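Local coordinates for thrombospondin related anonymous protein (Plasmodium falciparum, PDB 4F1J) that probably mediates adhesion of the malaria parasite through its magnesium-binding von Willebrand factor A domain, the part of this membrane protein studied here, at residues Leu49-Phe54 / Lys59-Leu64; Phe159-Val164 / Asn174-Ser179. All coordinates share one frame; numbering follows the deposited sequence.

Overall arrangement
From the N terminus the chain first lays down strand 8-15, which becomes an inner strand of the mixed six-stranded sheet of the von Willebrand factor A domain. Contact 1 closes next: strand 47-54 turns through three residues and returns as the antiparallel edge strand 58-62, a beta hairpin. Much later the chain passes from strand 145-151 through helix 157-163 to the other edge strand, 176-179, and contact 2 closes there. The two closures follow in series, neither nested nor crossed. Their centres are about 21 Å apart on opposite sides of the chain's centre: contact 1 pairs the strands at one edge of the sheet, contact 2 packs a helix on the strand at the other.

Contact 1 of 2, residues Leu49-Phe54 / Lys59-Leu64; sequences LYANIF and KEIIRL. With SO4 (sulfate ion), chain D.
Tyr50 presents the edge of its ring to Glu60: Tyr50 CE2 lies 3.5 Å from Glu60 OE1, near the ring plane, and ring and carboxylate planes stand 84° apart. Glu60 holds its CG opposite the backbone N (chi1 -178°), and its extended chain crosses the tyrosine at about a right angle to bring OE1 to this edge. A water joins the two groups, 2.7 Å from Tyr50 OH and donating to Glu60 OE1, while Asn52 ND2 donates to the same hydroxyl; together these bonds limit the swing of the phenol. Through the sheet from this polar cluster, Ala51 CB packs against Ile61 CG1 at 3.7 Å and against Ile62. Leu49 and Ile62 meet obliquely at their ends, Leu49 CD2 to Ile62 CD1 3.6 Å. Ile53 lies alongside Lys59, pointing the same way, and crosses Ile61 at about a right angle.

A classic beta bulge sets this pattern. Ala51 O accepts from Ile61 N at 2.8 Å and from Ile62 N at 3.1 Å, both from the same face of its carbonyl plane, and the register shifts by one between Ala51 and Asn52. Reciprocal bonds between Ile53 and Lys59 continue the antiparallel pairing. Strand 8-15 pairs with the other edge of strand 47-54; helix 94-106 packs on the Tyr50 and Asn52 side, and helix 72-80 on Leu49, Ile61 and Ile62.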
loop_
_atom_site.group_PDB
_atom_site.type_symbol
_atom_site.label_atom_id
_atom_site.label_comp_id
_atom_site.label_asym_id
_atom_site.label_seq_id
_atom_site.Cartn_x
_atom_site.Cartn_y
_atom_site.Cartn_z
ATOM N N LEU A 49 10.304 4.324 -2.716
ATOM C CA LEU A 49 9.263 3.313 -2.818
ATOM C C LEU A 49 9.763 1.899 -2.656
ATOM O O LEU A 49 10.801 1.515 -3.186
ATOM C CB LEU A 49 8.589 3.423 -4.199
ATOM C CG LEU A 49 7.424 2.480 -4.486
ATOM C CD1 LEU A 49 6.211 2.847 -3.644
ATOM C CD2 LEU A 49 7.148 2.572 -6.006
ATOM N N TYR A 50 8.961 1.104 -1.937
ATOM C CA TYR A 50 9.054 -0.355 -1.916
ATOM C C TYR A 50 7.690 -0.838 -2.379
ATOM O O TYR A 50 6.678 -0.197 -2.120
ATOM C CB TYR A 50 9.298 -0.852 -0.505
ATOM C CG TYR A 50 8.970 -2.328 -0.270
ATOM C CD1 TYR A 50 7.668 -2.740 0.073
ATOM C CD2 TYR A 50 9.957 -3.301 -0.422
ATOM C CE1 TYR A 50 7.395 -4.090 0.317
ATOM C CE2 TYR A 50 9.669 -4.659 -0.218
ATOM C CZ TYR A 50 8.387 -5.032 0.146
ATOM O OH TYR A 50 8.130 -6.390 0.367
ATOM N N ALA A 51 7.663 -1.959 -3.076
ATOM C CA ALA A 51 6.374 -2.526 -3.488
ATOM C C ALA A 51 6.406 -4.021 -3.395
ATOM O O ALA A 51 7.379 -4.665 -3.786
ATOM C CB ALA A 51 5.979 -2.080 -4.926
ATOM N N ASN A 52 5.335 -4.576 -2.846
ATOM C CA ASN A 52 5.071 -6.003 -2.985
ATOM C C ASN A 52 3.655 -6.248 -3.431
ATOM O O ASN A 52 2.815 -5.349 -3.363
ATOM C CB ASN A 52 5.470 -6.852 -1.754
ATOM C CG ASN A 52 4.576 -6.689 -0.524
ATOM O OD1 ASN A 52 3.363 -6.510 -0.615
ATOM N ND2 ASN A 52 5.192 -6.798 0.660
ATOM N N ILE A 53 3.429 -7.450 -3.956
ATOM C CA ILE A 53 2.067 -7.942 -4.163
ATOM C C ILE A 53 1.830 -9.025 -3.131
ATOM O O ILE A 53 2.788 -9.684 -2.681
ATOM C CB ILE A 53 1.846 -8.457 -5.579
ATOM C CG1 ILE A 53 2.885 -9.515 -5.949
ATOM C CG2 ILE A 53 1.906 -7.279 -6.579
ATOM C CD1 ILE A 53 2.663 -10.170 -7.327
ATOM N N PHE A 54 0.582 -9.243 -2.761
ATOM C CA PHE A 54 0.282 -10.303 -1.812
ATOM C C PHE A 54 -1.080 -10.927 -2.088
ATOM O O PHE A 54 -2.075 -10.252 -2.352
ATOM C CB PHE A 54 0.392 -9.817 -0.354
ATOM C CG PHE A 54 -0.709 -8.895 0.069
ATOM C CD1 PHE A 54 -0.597 -7.533 -0.131
ATOM C CD2 PHE A 54 -1.863 -9.371 0.674
ATOM C CE1 PHE A 54 -1.603 -6.668 0.245
ATOM C CE2 PHE A 54 -2.887 -8.489 1.027
ATOM C CZ PHE A 54 -2.753 -7.152 0.792
ATOM N N LYS A 59 5.206 -11.081 -2.347
ATOM C CA LYS A 59 6.325 -11.159 -3.276
ATOM C C LYS A 59 6.787 -9.746 -3.580
ATOM O O LYS A 59 6.004 -8.932 -4.065
ATOM C CB LYS A 59 5.901 -11.858 -4.569
ATOM C CG LYS A 59 7.001 -11.915 -5.606
ATOM C CD LYS A 59 6.616 -12.697 -6.830
ATOM C CE LYS A 59 7.717 -12.566 -7.883
ATOM N NZ LYS A 59 7.389 -13.374 -9.097
ATOM N N GLU A 60 8.042 -9.456 -3.268
ATOM C CA GLU A 60 8.632 -8.146 -3.556
ATOM C C GLU A 60 8.709 -7.923 -5.056
ATOM O O GLU A 60 9.144 -8.824 -5.814
ATOM C CB GLU A 60 10.026 -8.057 -2.955
ATOM C CG GLU A 60 10.700 -6.695 -3.155
ATOM C CD GLU A 60 12.116 -6.673 -2.612
ATOM O OE1 GLU A 60 12.273 -6.705 -1.377
ATOM O OE2 GLU A 60 13.061 -6.678 -3.431
ATOM N N ILE A 61 8.310 -6.721 -5.481
ATOM C CA ILE A 61 8.431 -6.338 -6.888
ATOM C C ILE A 61 9.313 -5.090 -7.109
ATOM O O ILE A 61 9.892 -4.918 -8.188
ATOM C CB ILE A 61 7.060 -6.201 -7.584
ATOM C CG1 ILE A 61 6.225 -5.100 -7.002
ATOM C CG2 ILE A 61 6.237 -7.516 -7.467
ATOM C CD1 ILE A 61 5.001 -4.760 -7.837
ATOM N N ILE A 62 9.408 -4.229 -6.109
ATOM C CA ILE A 62 10.346 -3.095 -6.157
ATOM C C ILE A 62 11.120 -3.072 -4.859
ATOM O O ILE A 62 10.555 -2.884 -3.805
ATOM C CB ILE A 62 9.630 -1.736 -6.346
ATOM C CG1 ILE A 62 8.883 -1.675 -7.696
ATOM C CG2 ILE A 62 10.640 -0.574 -6.242
ATOM C CD1 ILE A 62 8.141 -0.332 -7.970
ATOM N N ARG A 63 12.435 -3.247 -4.949
ATOM C CA ARG A 63 13.310 -3.268 -3.779
ATOM C C ARG A 63 13.495 -1.865 -3.217
ATOM O O ARG A 63 13.758 -0.911 -3.957
ATOM C CB ARG A 63 14.663 -3.865 -4.181
ATOM C CG ARG A 63 15.710 -3.782 -3.090
ATOM C CD ARG A 63 16.978 -4.526 -3.475
ATOM N NE ARG A 63 17.751 -3.779 -4.472
ATOM C CZ ARG A 63 18.594 -2.787 -4.214
ATOM N NH1 ARG A 63 18.846 -2.389 -2.982
ATOM N NH2 ARG A 63 19.231 -2.193 -5.212
ATOM N N LEU A 64 13.390 -1.716 -1.890
ATOM C CA LEU A 64 13.593 -0.398 -1.272
ATOM C C LEU A 64 15.032 0.102 -1.564
ATOM O O LEU A 64 15.994 -0.639 -1.416
ATOM C CB LEU A 64 13.340 -0.460 0.249
ATOM C CG LEU A 64 13.270 0.867 1.018
ATOM C CD1 LEU A 64 12.121 1.789 0.575
ATOM C CD2 LEU A 64 13.193 0.649 2.560
HETATM S S SO4 D . 18.759 -2.140 -8.936
HETATM O O1 SO4 D . 19.555 -2.396 -10.141
HETATM O O2 SO4 D . 19.232 -3.048 -7.893
HETATM O O3 SO4 D . 18.876 -0.732 -8.557
HETATM O O4 SO4 D . 17.373 -2.511 -9.250
HETATM O O HOH W 1 10.340 -7.833 0.638
#

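Contact 2 of 2, residues Phe159-Val164 / Asn174-Ser179. With EDO (1,2-ethanediol), chain L.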
loop_
_atom_site.group_PDB
_atom_site.type_symbol
_atom_site.label_atom_id
_atom_site.label_comp_id
_atom_site.label_asym_id
_atom_site.label_seq_id
_atom_site.Cartn_x
_atom_site.Cartn_y
_atom_site.Cartn_z
ATOM N N PHE A 159 -12.762 -2.939 9.948
ATOM C CA PHE A 159 -11.431 -3.495 10.098
ATOM C C PHE A 159 -10.367 -2.601 9.470
ATOM O O PHE A 159 -9.298 -2.430 10.035
ATOM C CB PHE A 159 -11.289 -4.887 9.501
ATOM C CG PHE A 159 -9.880 -5.338 9.465
ATOM C CD1 PHE A 159 -9.287 -5.846 10.613
ATOM C CD2 PHE A 159 -9.086 -5.123 8.331
ATOM C CE1 PHE A 159 -7.968 -6.222 10.605
ATOM C CE2 PHE A 159 -7.788 -5.489 8.333
ATOM C CZ PHE A 159 -7.213 -6.037 9.482
ATOM N N ASN A 160 -10.637 -2.061 8.285
ATOM C CA ASN A 160 -9.656 -1.177 7.657
ATOM C C ASN A 160 -9.370 0.050 8.532
ATOM O O ASN A 160 -8.228 0.468 8.685
ATOM C CB ASN A 160 -10.149 -0.724 6.294
ATOM C CG ASN A 160 -10.239 -1.856 5.279
ATOM O OD1 ASN A 160 -9.612 -2.908 5.410
ATOM N ND2 ASN A 160 -11.054 -1.638 4.266
ATOM N N ARG A 161 -10.426 0.634 9.098
ATOM C CA ARG A 161 -10.295 1.783 9.976
ATOM C C ARG A 161 -9.520 1.447 11.246
ATOM O O ARG A 161 -8.638 2.214 11.620
ATOM C CB ARG A 161 -11.675 2.381 10.258
ATOM C CG ARG A 161 -12.243 3.131 9.036
ATOM C CD ARG A 161 -13.669 3.620 9.267
ATOM N NE ARG A 161 -13.689 4.617 10.326
ATOM C CZ ARG A 161 -13.766 5.940 10.152
ATOM N NH1 ARG A 161 -13.927 6.489 8.956
ATOM N NH2 ARG A 161 -13.729 6.719 11.210
ATOM N N PHE A 162 -9.810 0.289 11.855
ATOM C CA PHE A 162 -9.088 -0.193 13.049
ATOM C C PHE A 162 -7.581 -0.319 12.695
ATOM O O PHE A 162 -6.696 0.166 13.429
ATOM C CB PHE A 162 -9.572 -1.592 13.517
ATOM C CG PHE A 162 -10.866 -1.637 14.310
ATOM C CD1 PHE A 162 -11.049 -0.876 15.462
ATOM C CD2 PHE A 162 -11.858 -2.586 13.973
ATOM C CE1 PHE A 162 -12.224 -0.984 16.216
ATOM C CE2 PHE A 162 -13.042 -2.706 14.723
ATOM C CZ PHE A 162 -13.220 -1.907 15.844
ATOM N N LEU A 163 -7.304 -0.954 11.551
ATOM C CA LEU A 163 -5.916 -1.170 11.091
ATOM C C LEU A 163 -5.085 0.106 11.016
ATOM O O LEU A 163 -3.907 0.092 11.398
ATOM C CB LEU A 163 -5.872 -1.877 9.736
ATOM C CG LEU A 163 -4.503 -2.426 9.343
ATOM C CD1 LEU A 163 -4.135 -3.530 10.286
ATOM C CD2 LEU A 163 -4.546 -2.910 7.893
ATOM N N VAL A 164 -5.690 1.198 10.545
ATOM C CA VAL A 164 -4.976 2.465 10.346
ATOM C C VAL A 164 -5.029 3.364 11.580
ATOM O O VAL A 164 -4.516 4.463 11.540
ATOM C CB VAL A 164 -5.480 3.215 9.080
ATOM C CG1 VAL A 164 -5.384 2.299 7.836
ATOM C CG2 VAL A 164 -6.886 3.729 9.242
ATOM N N ASN A 174 -8.222 10.138 7.934
ATOM C CA ASN A 174 -7.429 10.570 6.789
ATOM C C ASN A 174 -6.565 9.460 6.186
ATOM O O ASN A 174 -6.211 9.522 5.024
ATOM C CB ASN A 174 -6.609 11.811 7.134
ATOM C CG ASN A 174 -7.495 13.045 7.305
ATOM O OD1 ASN A 174 -8.414 13.259 6.517
ATOM N ND2 ASN A 174 -7.248 13.831 8.348
ATOM N N LEU A 175 -6.288 8.421 6.968
ATOM C CA LEU A 175 -5.496 7.278 6.497
ATOM C C LEU A 175 -6.329 6.169 5.851
ATOM O O LEU A 175 -5.795 5.107 5.568
ATOM C CB LEU A 175 -4.676 6.686 7.646
ATOM C CG LEU A 175 -3.572 7.620 8.173
ATOM C CD1 LEU A 175 -2.858 6.956 9.332
ATOM C CD2 LEU A 175 -2.584 7.983 7.079
ATOM N N TYR A 176 -7.607 6.441 5.597
ATOM C CA TYR A 176 -8.478 5.475 4.970
ATOM C C TYR A 176 -9.346 6.104 3.874
ATOM O O TYR A 176 -9.893 7.183 4.052
ATOM C CB TYR A 176 -9.364 4.784 6.016
ATOM C CG TYR A 176 -10.288 3.780 5.378
ATOM C CD1 TYR A 176 -9.778 2.674 4.711
ATOM C CD2 TYR A 176 -11.676 3.953 5.385
ATOM C CE1 TYR A 176 -10.614 1.759 4.063
ATOM C CE2 TYR A 176 -12.519 3.025 4.776
ATOM C CZ TYR A 176 -11.991 1.935 4.114
ATOM O OH TYR A 176 -12.828 1.010 3.508
ATOM N N ALA A 177 -9.476 5.415 2.751
ATOM C CA ALA A 177 -10.491 5.730 1.761
ATOM C C ALA A 177 -10.921 4.440 1.104
ATOM O O ALA A 177 -10.211 3.424 1.165
ATOM C CB ALA A 177 -9.948 6.742 0.725
ATOM N N ASP A 178 -12.091 4.470 0.480
ATOM C CA ASP A 178 -12.492 3.356 -0.356
ATOM C C ASP A 178 -13.195 3.841 -1.631
ATOM O O ASP A 178 -13.525 5.031 -1.779
ATOM C CB ASP A 178 -13.254 2.280 0.444
ATOM C CG ASP A 178 -14.484 2.803 1.161
ATOM O OD1 ASP A 178 -15.225 3.649 0.580
ATOM O OD2 ASP A 178 -14.745 2.336 2.292
ATOM N N SER A 179 -13.395 2.900 -2.553
ATOM C CA SER A 179 -13.900 3.198 -3.895
ATOM C C SER A 179 -14.499 1.968 -4.555
ATOM O O SER A 179 -14.046 0.848 -4.332
ATOM C CB SER A 179 -12.760 3.684 -4.786
ATOM O OG SER A 179 -13.233 4.052 -6.085
HETATM C C1 EDO L . -6.276 11.195 10.755
HETATM O O1 EDO L . -7.693 11.274 10.581
HETATM C C2 EDO L . -5.753 9.773 10.949
HETATM O O2 EDO L . -6.148 8.864 9.914
#
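Val164 meets Leu175 where the chain enters the edge strand of a beta-alpha-beta unit (strand 145-151, helix 157-163, strand 176-179) in the Rossmann-like von Willebrand factor A fold. Before that meeting, Asn174 gives its backbone N to O1 of an ethanediol molecule, probably from the crystallisation liquor, and Leu175 N donates to O2 of the same molecule. The side chains of Leu175 and Val164 pass alongside one another, each pointing back along the other, with Leu175 CB 3.8 Å from Val164 CB, and Val164 CG1 approaches Leu175 O at 3.6 Å. Val148 of strand 145-151 touches Val164 as well, placing this apolar patch between helix and sheet.

Tyr176 follows and makes the broadest contact. Its fully staggered first torsion (chi1 180°) carries the ring toward the helix, where it meets two successive residues. Arg161 CG comes obliquely to Tyr176 CD2 at 3.8 Å; the charged end of the arginine goes elsewhere, NE bonding to His167 O and NH2 to Gly171 O. Asn160 CB approaches Tyr176 CE1 at 3.4 Å, with amide and ring planes 47° apart. Farther along, Asp178 OD2 accepts a weak hydrogen bond from Tyr176 OH at 2.6 Å. Helix and strand are joined at the same hydroxyl by the bond from Asn160 ND2 to Tyr176 OH, 3.3 Å long and nearly straight (165° at the hydrogen), with the tyrosine oxygen almost in the amide plane.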